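Local structure of LbaCas13a H328A (C2c2) (Lachnospiraceae bacterium NK4A179, 5WLH) at residues F687-L690 and V691-K694; N737-E740 and R741-K745; L805-I808 and C809-I812. The protein binds a pre-crRNA guide and is an RNA-targeting, A-cleaving CRISPR-Cas13a nuclease, here in a mutant form. All blocks are in the same frame, centred on the assembly; numbering follows the deposited sequence.

All three contacts are local, made within single short helices. Contact 1 spans the short helix 687-692 and the turn where it ends. Contacts 2 and 3 lie on helices 736-745 and 805-813, which pack against each other through Phe-742 on Leu-805 and Ile-743 on Ile-808. Contact 1 stands apart, its centre about 23 Å from that of contact 2 and about 27 Å from that of contact 3. Contact 3 is the most buried, and a water joins its two glutamines. Contacts 1 and 2 are partly buried. In both, a guanidinium face is covered from within the helix, by a carbonyl oxygen in contact 1 and a methyl in contact 2. Contact 2 adds salt bridges.

Contact 1. Residues F687-L690 and V691-K694; sequences FPAL and VRDK
Arg-692 folds back over Pro-688 and Ala-689, one turn earlier in the same helix. Arg-692 CB lies 3.5 Å from Pro-688 O, and CG is about as close to that oxygen. CD and NE also stay near it, with Arg-692 NE 3.7 Å from Pro-688 O. The chain bends at chi3 (-56°), which brings the guanidinium back over the turn. Pro-688 O sits 3.4 Å from the guanidinium plane, over its centre. Arg-692 NH1 reaches Pro-688 CB at 3.4 Å, and its NH2 comes to 3.6 Å from Ala-689 N. The same Pro-688 O accepts the backbone N-H of Arg-692 at 3.1 Å. Val-691 packs on Phe-687 in a CH-pi contact, with its CG1 3.8 Å from the ring centroid and over the face. The helix ends at Arg-692, and Asp-693 N, just beyond, makes weak bonds to the carbonyl oxygens of Ala-689 and Leu-690. Arg-692 NH1 also bonds Tyr-717 OH and Thr-1080 O. Helix 709-732 covers the side of Phe-687 and Val-691: Leu-720 touches both, and Tyr-721 meets the Phe-687 ring edge to face. Leu-690 rests on Arg-851 and Leu-855 of helix 843-861.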
loop_
_atom_site.group_PDB
_atom_site.type_symbol
_atom_site.label_atom_id
_atom_site.label_comp_id
_atom_site.label_asym_id
_atom_site.label_seq_id
_atom_site.Cartn_x
_atom_site.Cartn_y
_atom_site.Cartn_z
ATOM N N PHE A 687 -27.018 11.633 -11.416
ATOM C CA PHE A 687 -28.174 11.134 -10.667
ATOM C C PHE A 687 -29.493 11.789 -11.078
ATOM O O PHE A 687 -30.460 11.053 -11.335
ATOM C CB PHE A 687 -27.895 11.302 -9.169
ATOM C CG PHE A 687 -28.900 10.634 -8.277
ATOM C CD1 PHE A 687 -29.065 9.261 -8.304
ATOM C CD2 PHE A 687 -29.659 11.384 -7.391
ATOM C CE1 PHE A 687 -29.981 8.650 -7.478
ATOM C CE2 PHE A 687 -30.587 10.768 -6.557
ATOM C CZ PHE A 687 -30.737 9.405 -6.607
ATOM N N PRO A 688 -29.620 13.120 -11.150
ATOM C CA PRO A 688 -30.937 13.684 -11.498
ATOM C C PRO A 688 -31.443 13.193 -12.839
ATOM O O PRO A 688 -32.603 12.776 -12.948
ATOM C CB PRO A 688 -30.680 15.195 -11.489
ATOM C CG PRO A 688 -29.524 15.357 -10.518
ATOM C CD PRO A 688 -28.649 14.187 -10.838
ATOM N N ALA A 689 -30.583 13.186 -13.858
ATOM C CA ALA A 689 -30.983 12.646 -15.153
ATOM C C ALA A 689 -31.366 11.174 -15.049
ATOM O O ALA A 689 -32.290 10.713 -15.735
ATOM C CB ALA A 689 -29.860 12.845 -16.171
ATOM N N LEU A 690 -30.682 10.414 -14.191
ATOM C CA LEU A 690 -30.969 8.986 -14.121
ATOM C C LEU A 690 -32.326 8.713 -13.480
ATOM O O LEU A 690 -33.059 7.833 -13.936
ATOM C CB LEU A 690 -29.863 8.250 -13.356
ATOM C CG LEU A 690 -29.954 6.724 -13.471
ATOM C CD1 LEU A 690 -28.610 6.104 -13.808
ATOM C CD2 LEU A 690 -30.511 6.124 -12.202
ATOM N N VAL A 691 -32.676 9.439 -12.417
ATOM C CA VAL A 691 -33.941 9.123 -11.761
ATOM C C VAL A 691 -35.115 9.619 -12.598
ATOM O O VAL A 691 -36.193 9.020 -12.567
ATOM C CB VAL A 691 -33.986 9.685 -10.328
ATOM C CG1 VAL A 691 -32.860 9.073 -9.492
ATOM C CG2 VAL A 691 -33.911 11.189 -10.341
ATOM N N ARG A 692 -34.922 10.688 -13.373
ATOM C CA ARG A 692 -35.974 11.180 -14.257
ATOM C C ARG A 692 -36.181 10.286 -15.475
ATOM O O ARG A 692 -37.272 10.299 -16.058
ATOM C CB ARG A 692 -35.649 12.601 -14.702
ATOM C CG ARG A 692 -35.810 13.632 -13.600
ATOM C CD ARG A 692 -35.754 15.028 -14.165
ATOM N NE ARG A 692 -34.517 15.252 -14.905
ATOM C CZ ARG A 692 -33.438 15.838 -14.396
ATOM N NH1 ARG A 692 -33.440 16.266 -13.141
ATOM N NH2 ARG A 692 -32.356 16.003 -15.145
ATOM N N ASP A 693 -35.170 9.517 -15.868
ATOM C CA ASP A 693 -35.291 8.659 -17.037
ATOM C C ASP A 693 -36.461 7.701 -16.871
ATOM O O ASP A 693 -36.565 6.992 -15.867
ATOM C CB ASP A 693 -33.997 7.875 -17.260
ATOM C CG ASP A 693 -33.917 7.264 -18.646
ATOM O OD1 ASP A 693 -34.685 6.320 -18.935
ATOM O OD2 ASP A 693 -33.079 7.726 -19.449
ATOM N N LYS A 694 -37.348 7.677 -17.868
ATOM C CA LYS A 694 -38.560 6.887 -17.725
ATOM C C LYS A 694 -38.301 5.396 -17.872
ATOM O O LYS A 694 -39.134 4.591 -17.441
ATOM C CB LYS A 694 -39.600 7.368 -18.737
ATOM C CG LYS A 694 -40.248 8.682 -18.343
ATOM C CD LYS A 694 -41.165 9.180 -19.451
ATOM C CE LYS A 694 -41.550 10.626 -19.254
ATOM N NZ LYS A 694 -41.901 11.237 -20.566
#

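Contact 2. Residues N737-E740 and R741-K745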
loop_
_atom_site.group_PDB
_atom_site.type_symbol
_atom_site.label_atom_id
_atom_site.label_comp_id
_atom_site.label_asym_id
_atom_site.label_seq_id
_atom_site.Cartn_x
_atom_site.Cartn_y
_atom_site.Cartn_z
ATOM N N ASN A 737 -34.009 -11.723 -3.197
ATOM C CA ASN A 737 -34.552 -11.590 -4.545
ATOM C C ASN A 737 -33.610 -10.801 -5.440
ATOM O O ASN A 737 -33.466 -11.116 -6.627
ATOM C CB ASN A 737 -35.926 -10.926 -4.492
ATOM C CG ASN A 737 -36.965 -11.810 -3.847
ATOM O OD1 ASN A 737 -36.940 -13.030 -4.005
ATOM N ND2 ASN A 737 -37.880 -11.204 -3.103
ATOM N N VAL A 738 -32.970 -9.763 -4.890
ATOM C CA VAL A 738 -31.985 -8.999 -5.655
ATOM C C VAL A 738 -30.906 -9.921 -6.202
ATOM O O VAL A 738 -30.511 -9.819 -7.369
ATOM C CB VAL A 738 -31.382 -7.883 -4.777
ATOM C CG1 VAL A 738 -30.063 -7.363 -5.364
ATOM C CG2 VAL A 738 -32.368 -6.747 -4.642
ATOM N N ARG A 739 -30.421 -10.844 -5.373
ATOM C CA ARG A 739 -29.339 -11.725 -5.800
ATOM C C ARG A 739 -29.767 -12.597 -6.976
ATOM O O ARG A 739 -29.086 -12.646 -8.008
ATOM C CB ARG A 739 -28.886 -12.575 -4.622
ATOM C CG ARG A 739 -27.802 -13.574 -4.929
ATOM C CD ARG A 739 -27.781 -14.586 -3.807
ATOM N NE ARG A 739 -26.913 -15.714 -4.097
ATOM C CZ ARG A 739 -27.313 -16.852 -4.650
ATOM N NH1 ARG A 739 -26.429 -17.815 -4.862
ATOM N NH2 ARG A 739 -28.585 -17.026 -4.998
ATOM N N GLU A 740 -30.905 -13.286 -6.842
ATOM C CA GLU A 740 -31.379 -14.155 -7.920
ATOM C C GLU A 740 -31.601 -13.382 -9.217
ATOM O O GLU A 740 -31.282 -13.876 -10.306
ATOM C CB GLU A 740 -32.664 -14.867 -7.495
ATOM C CG GLU A 740 -32.575 -15.585 -6.148
ATOM C CD GLU A 740 -31.846 -16.925 -6.220
ATOM O OE1 GLU A 740 -31.303 -17.260 -7.298
ATOM O OE2 GLU A 740 -31.822 -17.645 -5.196
ATOM N N ARG A 741 -32.138 -12.161 -9.125
ATOM C CA ARG A 741 -32.409 -11.370 -10.321
ATOM C C ARG A 741 -31.139 -10.771 -10.912
ATOM O O ARG A 741 -31.041 -10.605 -12.136
ATOM C CB ARG A 741 -33.404 -10.254 -10.003
ATOM C CG ARG A 741 -34.843 -10.715 -9.867
ATOM C CD ARG A 741 -35.766 -9.855 -10.714
ATOM N NE ARG A 741 -35.138 -9.448 -11.972
ATOM C CZ ARG A 741 -35.070 -10.204 -13.069
ATOM N NH1 ARG A 741 -35.597 -11.423 -13.086
ATOM N NH2 ARG A 741 -34.472 -9.733 -14.157
ATOM N N PHE A 742 -30.170 -10.419 -10.065
ATOM C CA PHE A 742 -28.875 -9.995 -10.579
ATOM C C PHE A 742 -28.230 -11.109 -11.392
ATOM O O PHE A 742 -27.668 -10.858 -12.463
ATOM C CB PHE A 742 -27.971 -9.568 -9.420
ATOM C CG PHE A 742 -26.539 -9.306 -9.817
ATOM C CD1 PHE A 742 -25.620 -10.349 -9.901
ATOM C CD2 PHE A 742 -26.109 -8.020 -10.083
ATOM C CE1 PHE A 742 -24.306 -10.108 -10.254
ATOM C CE2 PHE A 742 -24.796 -7.772 -10.441
ATOM C CZ PHE A 742 -23.895 -8.814 -10.526
ATOM N N ILE A 743 -28.296 -12.340 -10.886
ATOM C CA ILE A 743 -27.659 -13.477 -11.547
ATOM C C ILE A 743 -28.331 -13.751 -12.885
ATOM O O ILE A 743 -27.667 -14.012 -13.896
ATOM C CB ILE A 743 -27.712 -14.713 -10.630
ATOM C CG1 ILE A 743 -26.814 -14.522 -9.397
ATOM C CG2 ILE A 743 -27.312 -15.982 -11.388
ATOM C CD1 ILE A 743 -27.047 -15.567 -8.332
ATOM N N THR A 744 -29.663 -13.686 -12.907
ATOM C CA THR A 744 -30.402 -13.902 -14.144
ATOM C C THR A 744 -30.085 -12.819 -15.169
ATOM O O THR A 744 -29.706 -13.122 -16.308
ATOM C CB THR A 744 -31.892 -13.946 -13.838
ATOM O OG1 THR A 744 -32.171 -15.109 -13.049
ATOM C CG2 THR A 744 -32.702 -13.994 -15.135
ATOM N N LYS A 745 -30.231 -11.548 -14.779
ATOM C CA LYS A 745 -29.958 -10.444 -15.697
ATOM C C LYS A 745 -28.530 -10.503 -16.224
ATOM O O LYS A 745 -28.284 -10.234 -17.406
ATOM C CB LYS A 745 -30.214 -9.103 -15.005
ATOM C CG LYS A 745 -31.560 -8.461 -15.339
ATOM C CD LYS A 745 -31.682 -7.044 -14.761
ATOM C CE LYS A 745 -32.027 -7.057 -13.270
ATOM N NZ LYS A 745 -33.169 -6.153 -12.952
#
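Arg-739 and Ile-743 lie side by side, one turn apart, and point the same way. CD1 of Ile-743 sits over the centre of the guanidinium face, 3.9 Å from Arg-739 CZ. Ile-743 CD1 is also 4.0 Å from Arg-739 CG, and thus touches both the root and the end of the arginine. This follows from the arginine torsions: CG is anti to the backbone N (chi1 178°), and the chain stays extended to NE. Glu-740 bends at chi2 (-78°) and brings its carboxylate to the guanidinium edge. There Glu-740 OE2 makes a salt bridge with Arg-739 NH2 at 3.3 Å. Further along, Glu-740 O accepts two bonds from Thr-744, from OG1 and from N, each 3.1 Å long. The two donors reach the oxygen from opposite faces of its carbonyl plane. Backbone bonds hold the turns in step, among them Ile-743 N to Arg-739 O at 3.0 Å.

The next shell fixes the ends of these groups. Arg-739 NE bonds Tyr-803 O, just before helix 805-813. Arg-741 NE and Lys-745 NZ both form salt bridges with Glu-856 OE2 of helix 843-861. With Arg-739 cut back to an alanine, Glu-740 OE2 would probably lose its charged mate, Ile-743 CD1 its cover on one side, and Tyr-803 O its donor.

The helix thus combines an apolar side with charged groups. Val-738 and Phe-742 form the apolar side, against Phe-857 and Leu-846. The charged groups are met by acids: Glu-740 would partly offset Arg-739, and the one carboxylate of Glu-856 probably eases the closeness of Arg-741 and Lys-745.

Contact 3. Residues L805-I808 and C809-I812; sequences LAQI and CQLI
Helix 805-813 is a short alpha-helix, and here its successive turns meet through Gln-807 and Gln-810. The two side chains cross at an angle, with their amide planes 67° apart. OE1 of Gln-810 approaches Gln-807 CG to 3.9 Å. A water links the amides: it accepts from Gln-807 NE2 at 3.3 Å and donates to Gln-810 OE1 at 3.2 Å. Gln-810 CG stands anti to its own carbonyl carbon (chi1 -63°), which sets it 3.1 Å from Ala-806 O. That oxygen also takes the backbone N-H of Gln-810 at 2.8 Å. The far ends have other partners. Gln-810 NE2 bonds Ser-673 O, and Gln-807 OE1 accepts from Thr-804 N, just ahead of the helix. Another side of the helix is apolar. CD1 of Leu-805 packs 4.3 Å from Cys-809 SG, and Leu-805 continues onto Val-738 and Phe-742 of helix 736-745. Ile-808 and Ile-812 both touch Ile-793 of helix 786-799, while Trp-933 of helix 915-941 meets both glutamines. Four consecutive i to i+4 backbone bonds, from Cys-809 N to Ile-812 N, make this a regular alpha-helix packed within a bundle of helices.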
loop_
_atom_site.group_PDB
_atom_site.type_symbol
_atom_site.label_atom_id
_atom_site.label_comp_id
_atom_site.label_asym_id
_atom_site.label_seq_id
_atom_site.Cartn_x
_atom_site.Cartn_y
_atom_site.Cartn_z
ATOM N N LEU A 805 -24.507 -12.090 -3.041
ATOM C CA LEU A 805 -24.205 -11.124 -4.093
ATOM C C LEU A 805 -22.852 -10.471 -3.848
ATOM O O LEU A 805 -22.066 -10.277 -4.786
ATOM C CB LEU A 805 -25.302 -10.062 -4.173
ATOM C CG LEU A 805 -25.078 -8.873 -5.115
ATOM C CD1 LEU A 805 -24.931 -9.311 -6.566
ATOM C CD2 LEU A 805 -26.233 -7.881 -4.996
ATOM N N ALA A 806 -22.565 -10.122 -2.596
ATOM C CA ALA A 806 -21.253 -9.553 -2.299
ATOM C C ALA A 806 -20.147 -10.511 -2.714
ATOM O O ALA A 806 -19.144 -10.094 -3.297
ATOM C CB ALA A 806 -21.153 -9.225 -0.810
ATOM N N GLN A 807 -20.320 -11.807 -2.432
ATOM C CA GLN A 807 -19.275 -12.774 -2.756
ATOM C C GLN A 807 -19.149 -12.987 -4.253
ATOM O O GLN A 807 -18.038 -13.191 -4.754
ATOM C CB GLN A 807 -19.535 -14.088 -2.021
ATOM C CG GLN A 807 -19.402 -13.911 -0.509
ATOM C CD GLN A 807 -19.888 -15.092 0.304
ATOM O OE1 GLN A 807 -20.840 -15.787 -0.070
ATOM N NE2 GLN A 807 -19.239 -15.319 1.433
ATOM N N ILE A 808 -20.257 -12.901 -4.993
ATOM C CA ILE A 808 -20.147 -12.895 -6.448
ATOM C C ILE A 808 -19.360 -11.675 -6.914
ATOM O O ILE A 808 -18.466 -11.782 -7.763
ATOM C CB ILE A 808 -21.544 -12.961 -7.095
ATOM C CG1 ILE A 808 -22.232 -14.265 -6.707
ATOM C CG2 ILE A 808 -21.414 -12.845 -8.593
ATOM C CD1 ILE A 808 -23.726 -14.281 -6.994
ATOM N N CYS A 809 -19.671 -10.494 -6.356
ATOM C CA CYS A 809 -18.939 -9.287 -6.729
ATOM C C CYS A 809 -17.455 -9.429 -6.442
ATOM O O CYS A 809 -16.617 -9.022 -7.251
ATOM C CB CYS A 809 -19.466 -8.068 -5.975
ATOM S SG CYS A 809 -21.091 -7.486 -6.491
ATOM N N GLN A 810 -17.117 -9.973 -5.274
ATOM C CA GLN A 810 -15.710 -10.106 -4.908
ATOM C C GLN A 810 -14.982 -11.037 -5.868
ATOM O O GLN A 810 -13.862 -10.742 -6.304
ATOM C CB GLN A 810 -15.593 -10.618 -3.473
ATOM C CG GLN A 810 -16.171 -9.673 -2.449
ATOM C CD GLN A 810 -16.482 -10.358 -1.143
ATOM O OE1 GLN A 810 -16.341 -11.573 -1.013
ATOM N NE2 GLN A 810 -16.875 -9.577 -0.153
ATOM N N LEU A 811 -15.610 -12.157 -6.220
ATOM C CA LEU A 811 -14.965 -13.113 -7.111
ATOM C C LEU A 811 -14.842 -12.554 -8.519
ATOM O O LEU A 811 -13.876 -12.866 -9.222
ATOM C CB LEU A 811 -15.726 -14.436 -7.107
ATOM C CG LEU A 811 -15.655 -15.163 -5.761
ATOM C CD1 LEU A 811 -16.485 -16.424 -5.787
ATOM C CD2 LEU A 811 -14.210 -15.471 -5.381
ATOM N N ILE A 812 -15.784 -11.702 -8.931
ATOM C CA ILE A 812 -15.663 -11.024 -10.218
ATOM C C ILE A 812 -14.521 -10.017 -10.189
ATOM O O ILE A 812 -13.671 -9.996 -11.086
ATOM C CB ILE A 812 -16.995 -10.355 -10.602
ATOM C CG1 ILE A 812 -17.938 -11.403 -11.170
ATOM C CG2 ILE A 812 -16.762 -9.243 -11.611
ATOM C CD1 ILE A 812 -17.417 -12.046 -12.443
HETATM O O HOH W 1 -16.876 -13.059 1.812
#